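Side-chain contacts in phenol hydroxylase component phN (Pseudomonas stutzeri, PDB 3U52), which probably hydroxylates phenol with molecular oxygen as the di-iron oxygenase subunit of a multicomponent phenol hydroxylase: residues 89-94 with 493-498; 210-215 with 286-291; 351-356 with 375-380. One frame throughout, in Å; residues are numbered along the deposited sequence.

In the fold
The three contacts lie on one side of the chain's centre, their own centres 18 to 21 Å apart. Contact 1 joins the loop before helix 94-103 to the C-terminal helix 490-498, closing a long loop of chain in which contacts 2 and 3 follow in series. Contact 2 involves helix 187-216, which also carries an iron ligand, and contact 3 helix 369-385. Residues 89-94 touch both: Tyr93 packs on Ala214 of contact 2, and Arg92 on Trp351 of contact 3. Contacts 2 and 3 do not touch, but Arg92 and Lys287 both form salt bridges with Glu357. Contacts 1 and 2 join later chain to the region carrying the iron ligands; contact 3 joins two parts of the later chain.

Contact 1: 89-94 with 493-498. With CU (copper (II) ion), chain J.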
# COMPACT_ATOMS: atom_id res chain seq x y z
N SER A 89 -16.91 10.42 -9.87
CA SER A 89 -17.83 10.67 -11.00
C SER A 89 -18.33 12.14 -11.04
O SER A 89 -18.36 12.77 -12.12
CB SER A 89 -19.00 9.69 -10.94
OG SER A 89 -19.59 9.75 -9.64
N ASP A 90 -18.69 12.68 -9.87
CA ASP A 90 -19.28 14.04 -9.71
C ASP A 90 -19.32 14.36 -8.23
O ASP A 90 -19.47 13.46 -7.41
CB ASP A 90 -20.73 14.07 -10.23
CG ASP A 90 -21.33 15.48 -10.21
OD1 ASP A 90 -22.10 15.79 -9.29
OD2 ASP A 90 -20.95 16.29 -11.07
N ALA A 91 -19.19 15.64 -7.88
CA ALA A 91 -19.18 16.05 -6.49
C ALA A 91 -20.51 15.73 -5.76
O ALA A 91 -20.50 15.65 -4.53
CB ALA A 91 -18.85 17.50 -6.35
N ARG A 92 -21.61 15.51 -6.50
CA ARG A 92 -22.88 15.08 -5.87
C ARG A 92 -22.62 13.83 -5.04
O ARG A 92 -23.26 13.61 -4.00
CB ARG A 92 -24.00 14.77 -6.88
CG ARG A 92 -24.59 16.02 -7.58
CD ARG A 92 -25.72 15.66 -8.60
NE ARG A 92 -25.26 14.65 -9.56
CZ ARG A 92 -26.03 13.95 -10.41
NH1 ARG A 92 -27.36 14.12 -10.42
NH2 ARG A 92 -25.47 13.05 -11.24
N TYR A 93 -21.69 12.99 -5.51
CA TYR A 93 -21.39 11.70 -4.86
C TYR A 93 -20.93 11.91 -3.43
O TYR A 93 -21.19 11.06 -2.58
CB TYR A 93 -20.30 10.93 -5.65
CG TYR A 93 -19.69 9.76 -4.86
CD1 TYR A 93 -20.33 8.49 -4.82
CD2 TYR A 93 -18.53 9.92 -4.11
CE1 TYR A 93 -19.78 7.44 -4.09
CE2 TYR A 93 -17.98 8.88 -3.38
CZ TYR A 93 -18.58 7.66 -3.38
OH TYR A 93 -17.99 6.68 -2.60
N VAL A 94 -20.24 13.02 -3.13
CA VAL A 94 -19.66 13.20 -1.81
C VAL A 94 -20.79 13.30 -0.72
O VAL A 94 -20.55 12.98 0.45
CB VAL A 94 -18.71 14.38 -1.77
CG1 VAL A 94 -18.05 14.56 -0.37
CG2 VAL A 94 -17.64 14.20 -2.87
N LYS A 493 -19.41 24.67 -7.11
CA LYS A 493 -18.41 25.63 -7.62
C LYS A 493 -16.95 25.11 -7.58
O LYS A 493 -16.19 25.29 -8.52
CB LYS A 493 -18.55 26.97 -6.86
CG LYS A 493 -20.00 27.59 -7.10
CD LYS A 493 -20.26 28.91 -6.34
CE LYS A 493 -21.47 29.66 -6.97
NZ LYS A 493 -21.37 31.14 -6.71
N HIS A 494 -16.58 24.46 -6.47
CA HIS A 494 -15.26 23.87 -6.31
C HIS A 494 -15.07 22.69 -7.28
O HIS A 494 -14.03 22.58 -7.95
CB HIS A 494 -15.10 23.45 -4.85
CG HIS A 494 -13.69 23.14 -4.47
ND1 HIS A 494 -12.74 24.13 -4.31
CD2 HIS A 494 -13.09 21.97 -4.17
CE1 HIS A 494 -11.59 23.57 -3.97
NE2 HIS A 494 -11.78 22.27 -3.87
N TRP A 495 -16.09 21.85 -7.43
CA TRP A 495 -16.02 20.79 -8.41
C TRP A 495 -15.84 21.36 -9.82
O TRP A 495 -14.95 20.91 -10.54
CB TRP A 495 -17.26 19.92 -8.39
CG TRP A 495 -17.13 18.69 -9.25
CD1 TRP A 495 -17.85 18.38 -10.35
CD2 TRP A 495 -16.20 17.59 -9.05
NE1 TRP A 495 -17.45 17.16 -10.86
CE2 TRP A 495 -16.45 16.65 -10.06
CE3 TRP A 495 -15.22 17.31 -8.08
CZ2 TRP A 495 -15.72 15.45 -10.17
CZ3 TRP A 495 -14.50 16.11 -8.17
CH2 TRP A 495 -14.74 15.21 -9.22
N LEU A 496 -16.66 22.33 -10.21
CA LEU A 496 -16.57 22.91 -11.56
C LEU A 496 -15.20 23.56 -11.80
O LEU A 496 -14.70 23.55 -12.91
CB LEU A 496 -17.73 23.88 -11.83
CG LEU A 496 -19.15 23.29 -12.00
CD1 LEU A 496 -20.20 24.40 -11.95
CD2 LEU A 496 -19.31 22.57 -13.28
N SER A 497 -14.55 24.05 -10.76
CA SER A 497 -13.23 24.59 -10.95
C SER A 497 -12.11 23.52 -10.92
O SER A 497 -11.14 23.63 -11.64
CB SER A 497 -12.98 25.79 -10.03
OG SER A 497 -12.49 25.38 -8.77
N ILE A 498 -12.29 22.45 -10.12
CA ILE A 498 -11.43 21.27 -10.19
C ILE A 498 -11.45 20.74 -11.62
O ILE A 498 -10.41 20.38 -12.14
CB ILE A 498 -11.89 20.15 -9.20
CG1 ILE A 498 -11.40 20.44 -7.79
CG2 ILE A 498 -11.42 18.75 -9.65
CD1 ILE A 498 -12.06 19.53 -6.72
CU CU J . -10.53 21.05 -2.91
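Trp495 lays one face of its indole against the backbone of Asp90 and Ala91. Ala91 N stands 3.6 Å above the ring plane, over its centre, while Asp90 C lies over the same face but displaced toward the rim. The methyl of Ala91 fills the angle where the indole leaves its helix, with CB 3.5 Å from Trp495 CB and nearly as close to CG. With CG anti to the backbone N (chi1 -171°), the ring of Trp495 reaches along the loop, and Asp90 CA comes to 3.9 Å from Trp495 CZ2. Asp90 makes an Asx turn here: its OD1 accepts from Arg92 N at 2.8 Å, the donor standing above the carboxylate plane, and a weak salt bridge to Arg92 NE adds to it. Tyr93 N bonds to Asp90 O, so the loop is already folding toward helix 94-103. The other carboxylate oxygen, Asp90 OD2, lies 3.6 Å from Trp495 NE1, out of the ring plane on the face that Ala91 N covers and too far off the N-H direction to count as a hydrogen bond; carboxylate and indole planes stand 71° apart. The guanidinium of Arg92 continues to a salt bridge with Glu357. One residue before the tryptophan, His494 binds a copper ion through NE2 at 2.0 Å, and His155, at the end of helix 125-155, supplies a second ligand.

Contact 2: 210-215 with 286-291; sequences FMSGAA and NKVMSW
Ser212 OG hydrogen-bonds to Val208 O, one turn back in its own helix, and the forked side chain of Val288 packs against the same oxygen. Val288 CG2 lies 3.5 Å from Ser212 OG; CG1 is modelled 3.0 Å from Ser212 OG, shorter than normal carbon-oxygen packing, so that exact value is doubtful. With chi1 at 78°, Ser212 OG sits between its backbone N and carbonyl carbon, turned back toward the preceding helical turn, which lets it bond to Val208 O while still meeting the valine. Both Val288 branches meet this hydroxyl, and each has a further neighbour. CG1, anti to the backbone N (chi1 -175°), also reaches Ser212 CB at 4.0 Å. CG2 turns the other way and also rests on the helix backbone, 3.5 Å from Gly213 N. The backbones are nearest at this point, with Gly213 CA 6.1 Å from Val288 CA. Cutting Val288 back to an alanine removes CG1 and CG2 and would probably open a gap beside Ser212 OG and Gly213 N, leaving the loop less firmly seated on the helix. Basic side chains of another protein chain pack on Ser212 and on Val288, so the contact borders a subunit interface. The helix 187-216 segment also rests on helix 220-250 through Met211 and Ala214. The loop 286-291 joins helix 254-283 to helix 291-310, where Ser290 is the N-cap, its own N bonded to Glu293, a pattern consistent with a capping box; Lys287 reaches across to Glu357 of helix 355-364.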
# COMPACT_ATOMS: atom_id res chain seq x y z
N PHE A 210 -23.00 0.95 -0.28
CA PHE A 210 -21.97 1.96 -0.02
C PHE A 210 -20.68 1.60 -0.74
O PHE A 210 -20.08 2.47 -1.40
CB PHE A 210 -21.71 2.22 1.48
CG PHE A 210 -22.62 3.28 2.09
CD1 PHE A 210 -22.41 4.65 1.82
CD2 PHE A 210 -23.71 2.90 2.91
CE1 PHE A 210 -23.26 5.65 2.39
CE2 PHE A 210 -24.57 3.87 3.48
CZ PHE A 210 -24.35 5.28 3.21
N MET A 211 -20.27 0.33 -0.63
CA MET A 211 -18.99 -0.11 -1.15
C MET A 211 -19.02 -0.31 -2.66
O MET A 211 -18.09 0.05 -3.34
CB MET A 211 -18.51 -1.34 -0.38
CG MET A 211 -18.54 -1.14 1.18
SD MET A 211 -17.47 0.22 1.75
CE MET A 211 -18.19 0.68 3.27
N SER A 212 -20.10 -0.85 -3.22
CA SER A 212 -20.12 -0.95 -4.67
C SER A 212 -20.45 0.40 -5.33
O SER A 212 -19.94 0.69 -6.42
CB SER A 212 -20.94 -2.13 -5.18
OG SER A 212 -22.30 -1.82 -5.11
N GLY A 213 -21.19 1.28 -4.63
CA GLY A 213 -21.35 2.68 -5.08
C GLY A 213 -19.99 3.36 -5.22
O GLY A 213 -19.74 4.08 -6.19
N ALA A 214 -19.11 3.15 -4.25
CA ALA A 214 -17.74 3.64 -4.33
C ALA A 214 -17.03 3.12 -5.58
O ALA A 214 -16.38 3.89 -6.27
CB ALA A 214 -16.95 3.25 -3.07
N ALA A 215 -17.18 1.82 -5.85
CA ALA A 215 -16.51 1.19 -6.99
C ALA A 215 -17.03 1.78 -8.29
O ALA A 215 -16.25 2.01 -9.17
CB ALA A 215 -16.68 -0.32 -6.99
N ASN A 286 -23.38 7.38 -10.73
CA ASN A 286 -23.49 6.07 -11.39
C ASN A 286 -24.15 5.06 -10.48
O ASN A 286 -23.65 4.81 -9.38
CB ASN A 286 -22.12 5.54 -11.90
CG ASN A 286 -21.39 6.59 -12.72
OD1 ASN A 286 -22.01 7.28 -13.54
ND2 ASN A 286 -20.10 6.75 -12.50
N LYS A 287 -25.26 4.46 -10.97
CA LYS A 287 -26.11 3.59 -10.18
C LYS A 287 -25.56 2.17 -10.16
O LYS A 287 -25.02 1.70 -11.17
CB LYS A 287 -27.55 3.53 -10.74
CG LYS A 287 -28.23 4.88 -11.06
CD LYS A 287 -28.48 5.77 -9.79
CE LYS A 287 -28.93 7.18 -10.23
NZ LYS A 287 -28.99 8.13 -9.02
N VAL A 288 -25.70 1.50 -9.03
CA VAL A 288 -25.31 0.08 -8.88
C VAL A 288 -26.54 -0.80 -9.19
O VAL A 288 -26.53 -1.64 -10.11
CB VAL A 288 -24.79 -0.24 -7.44
CG1 VAL A 288 -24.27 -1.71 -7.35
CG2 VAL A 288 -23.69 0.71 -7.04
N MET A 289 -27.58 -0.63 -8.41
CA MET A 289 -28.84 -1.34 -8.58
C MET A 289 -29.85 -0.49 -7.84
O MET A 289 -29.44 0.48 -7.16
CB MET A 289 -28.79 -2.75 -8.00
CG MET A 289 -28.69 -2.82 -6.49
SD MET A 289 -28.30 -4.48 -5.84
CE MET A 289 -26.71 -4.01 -5.12
N SER A 290 -31.13 -0.78 -7.98
CA SER A 290 -32.10 0.04 -7.28
C SER A 290 -32.27 -0.51 -5.87
O SER A 290 -31.91 -1.67 -5.61
CB SER A 290 -33.44 0.02 -8.00
OG SER A 290 -33.97 -1.30 -8.03
N TRP A 291 -32.86 0.28 -4.97
CA TRP A 291 -33.20 -0.23 -3.64
C TRP A 291 -34.13 -1.43 -3.77
O TRP A 291 -34.00 -2.44 -3.07
CB TRP A 291 -33.90 0.84 -2.80
CG TRP A 291 -34.52 0.25 -1.55
CD1 TRP A 291 -35.82 0.03 -1.31
CD2 TRP A 291 -33.82 -0.19 -0.37
NE1 TRP A 291 -36.01 -0.53 -0.06
CE2 TRP A 291 -34.78 -0.67 0.54
CE3 TRP A 291 -32.46 -0.24 -0.01
CZ2 TRP A 291 -34.43 -1.17 1.81
CZ3 TRP A 291 -32.11 -0.72 1.24
CH2 TRP A 291 -33.09 -1.18 2.14

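Contact 3: 351-356 with 375-380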
# COMPACT_ATOMS: atom_id res chain seq x y z
N TRP A 351 -31.07 17.80 -4.59
CA TRP A 351 -31.16 18.45 -5.90
C TRP A 351 -32.25 17.67 -6.60
O TRP A 351 -32.68 16.63 -6.10
CB TRP A 351 -29.84 18.30 -6.70
CG TRP A 351 -29.37 16.83 -6.80
CD1 TRP A 351 -29.76 15.91 -7.75
CD2 TRP A 351 -28.48 16.12 -5.91
NE1 TRP A 351 -29.19 14.68 -7.50
CE2 TRP A 351 -28.38 14.77 -6.39
CE3 TRP A 351 -27.74 16.48 -4.78
CZ2 TRP A 351 -27.57 13.81 -5.77
CZ3 TRP A 351 -26.93 15.49 -4.14
CH2 TRP A 351 -26.87 14.18 -4.63
N ILE A 352 -32.68 18.17 -7.75
CA ILE A 352 -33.59 17.39 -8.57
C ILE A 352 -32.77 16.44 -9.49
O ILE A 352 -31.85 16.89 -10.12
CB ILE A 352 -34.54 18.35 -9.36
CG1 ILE A 352 -35.40 19.12 -8.34
CG2 ILE A 352 -35.41 17.59 -10.36
CD1 ILE A 352 -36.07 20.32 -8.93
N PRO A 353 -33.12 15.14 -9.55
CA PRO A 353 -32.42 14.19 -10.40
C PRO A 353 -32.40 14.62 -11.90
O PRO A 353 -33.36 15.25 -12.37
CB PRO A 353 -33.23 12.88 -10.21
CG PRO A 353 -34.63 13.38 -9.62
CD PRO A 353 -34.20 14.51 -8.76
N GLU A 354 -31.32 14.29 -12.62
CA GLU A 354 -31.24 14.59 -14.07
C GLU A 354 -32.29 13.81 -14.82
O GLU A 354 -32.77 12.81 -14.31
CB GLU A 354 -29.86 14.23 -14.65
CG GLU A 354 -28.68 14.78 -13.92
CD GLU A 354 -28.73 16.30 -13.78
OE1 GLU A 354 -28.31 16.79 -12.71
OE2 GLU A 354 -29.18 16.99 -14.73
N LYS A 355 -32.60 14.20 -16.05
CA LYS A 355 -33.66 13.50 -16.79
C LYS A 355 -33.28 12.01 -17.05
O LYS A 355 -34.13 11.12 -17.00
CB LYS A 355 -34.06 14.28 -18.06
CG LYS A 355 -33.27 13.90 -19.32
CD LYS A 355 -33.97 12.78 -20.17
CE LYS A 355 -32.98 11.73 -20.79
NZ LYS A 355 -31.95 12.27 -21.75
N GLU A 356 -32.00 11.74 -17.25
CA GLU A 356 -31.53 10.36 -17.41
C GLU A 356 -31.70 9.47 -16.15
O GLU A 356 -32.03 8.31 -16.26
CB GLU A 356 -30.07 10.34 -17.90
CG GLU A 356 -29.11 11.26 -17.12
CD GLU A 356 -28.87 12.66 -17.77
OE1 GLU A 356 -27.67 13.07 -17.83
OE2 GLU A 356 -29.85 13.34 -18.20
N PRO A 375 -44.13 13.41 -11.17
CA PRO A 375 -44.82 14.71 -11.12
C PRO A 375 -44.30 15.65 -10.01
O PRO A 375 -44.34 16.85 -10.17
CB PRO A 375 -46.27 14.35 -10.83
CG PRO A 375 -46.37 12.86 -10.85
CD PRO A 375 -45.04 12.26 -11.03
N ARG A 376 -43.78 15.09 -8.91
CA ARG A 376 -43.19 15.91 -7.85
C ARG A 376 -42.00 16.65 -8.40
O ARG A 376 -41.88 17.85 -8.14
CB ARG A 376 -42.69 15.05 -6.70
CG ARG A 376 -43.76 14.20 -6.08
CD ARG A 376 -43.18 13.44 -4.82
NE ARG A 376 -44.31 12.75 -4.19
CZ ARG A 376 -44.33 12.29 -2.95
NH1 ARG A 376 -43.23 12.41 -2.17
NH2 ARG A 376 -45.44 11.70 -2.51
N TYR A 377 -41.10 15.94 -9.08
CA TYR A 377 -39.89 16.57 -9.64
C TYR A 377 -40.24 17.57 -10.77
O TYR A 377 -39.62 18.61 -10.89
CB TYR A 377 -38.87 15.50 -10.08
CG TYR A 377 -38.49 14.55 -8.91
CD1 TYR A 377 -37.91 15.04 -7.73
CD2 TYR A 377 -38.73 13.17 -9.00
CE1 TYR A 377 -37.61 14.17 -6.64
CE2 TYR A 377 -38.42 12.30 -7.93
CZ TYR A 377 -37.88 12.81 -6.77
OH TYR A 377 -37.58 11.96 -5.73
N GLU A 378 -41.28 17.26 -11.55
CA GLU A 378 -41.75 18.23 -12.55
C GLU A 378 -42.14 19.57 -11.89
O GLU A 378 -41.64 20.64 -12.30
CB GLU A 378 -42.87 17.63 -13.38
CG GLU A 378 -42.42 16.39 -14.14
CD GLU A 378 -43.53 15.78 -14.98
OE1 GLU A 378 -43.22 14.93 -15.87
OE2 GLU A 378 -44.70 16.14 -14.77
N TYR A 379 -43.00 19.50 -10.87
CA TYR A 379 -43.42 20.67 -10.09
C TYR A 379 -42.26 21.37 -9.37
O TYR A 379 -42.14 22.60 -9.44
CB TYR A 379 -44.52 20.30 -9.07
CG TYR A 379 -44.94 21.49 -8.21
CD1 TYR A 379 -45.79 22.51 -8.72
CD2 TYR A 379 -44.46 21.62 -6.92
CE1 TYR A 379 -46.15 23.63 -7.93
CE2 TYR A 379 -44.80 22.75 -6.13
CZ TYR A 379 -45.65 23.73 -6.65
OH TYR A 379 -45.98 24.82 -5.90
N LEU A 380 -41.40 20.61 -8.69
CA LEU A 380 -40.32 21.24 -7.92
C LEU A 380 -39.32 21.93 -8.85
O LEU A 380 -38.79 22.98 -8.52
CB LEU A 380 -39.60 20.21 -7.05
CG LEU A 380 -40.43 19.62 -5.94
CD1 LEU A 380 -39.67 18.41 -5.36
CD2 LEU A 380 -40.75 20.69 -4.89
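Tyr377 meets Ile352 and Pro353 in turn as its side chain leaves the helix. Its CB touches Ile352 CG2 at 4.1 Å, the two side chains running past each other in opposite directions. At chi1 -57° the ring bond leaves anti to the carbonyl carbon, which carries the phenol toward the loop and under the proline. CG, CD1 and CD2 all lie within reach of Pro353 CG, which sits over the centre of the ring, 4.0 Å from the centroid and only 6° off its normal: a CH-pi contact almost straight onto the face. Pro353 CD moves to one flank of that face, 3.9 Å from Tyr377 CD1 and hardly farther from CE1. The two side chains cross at about a right angle, with CG and CD of the pyrrolidine turned to the ring. The tip, OH, turns to a different partner and shares a hydrogen bond with Tyr282 OH, which helps to fix the ring's position. Nearly one helical turn on, Ile352 CD1 lies against Leu380, 3.6 Å from its backbone C and 4.0 Å from its CB. Ile352 thus spans nearly one turn of the helix, CG2 at Tyr377 and CD1 at Leu380. The loop 351-354, with Glu354 at the N-cap position, leads into helix 355-364; the chain then runs on to helix 369-385, and Met358 of the former touches both Pro353 and Tyr377. Helix 331-342 flanks the pair, placing Trp336 on Tyr377 and Tyr340 on both Ile352 and Leu380.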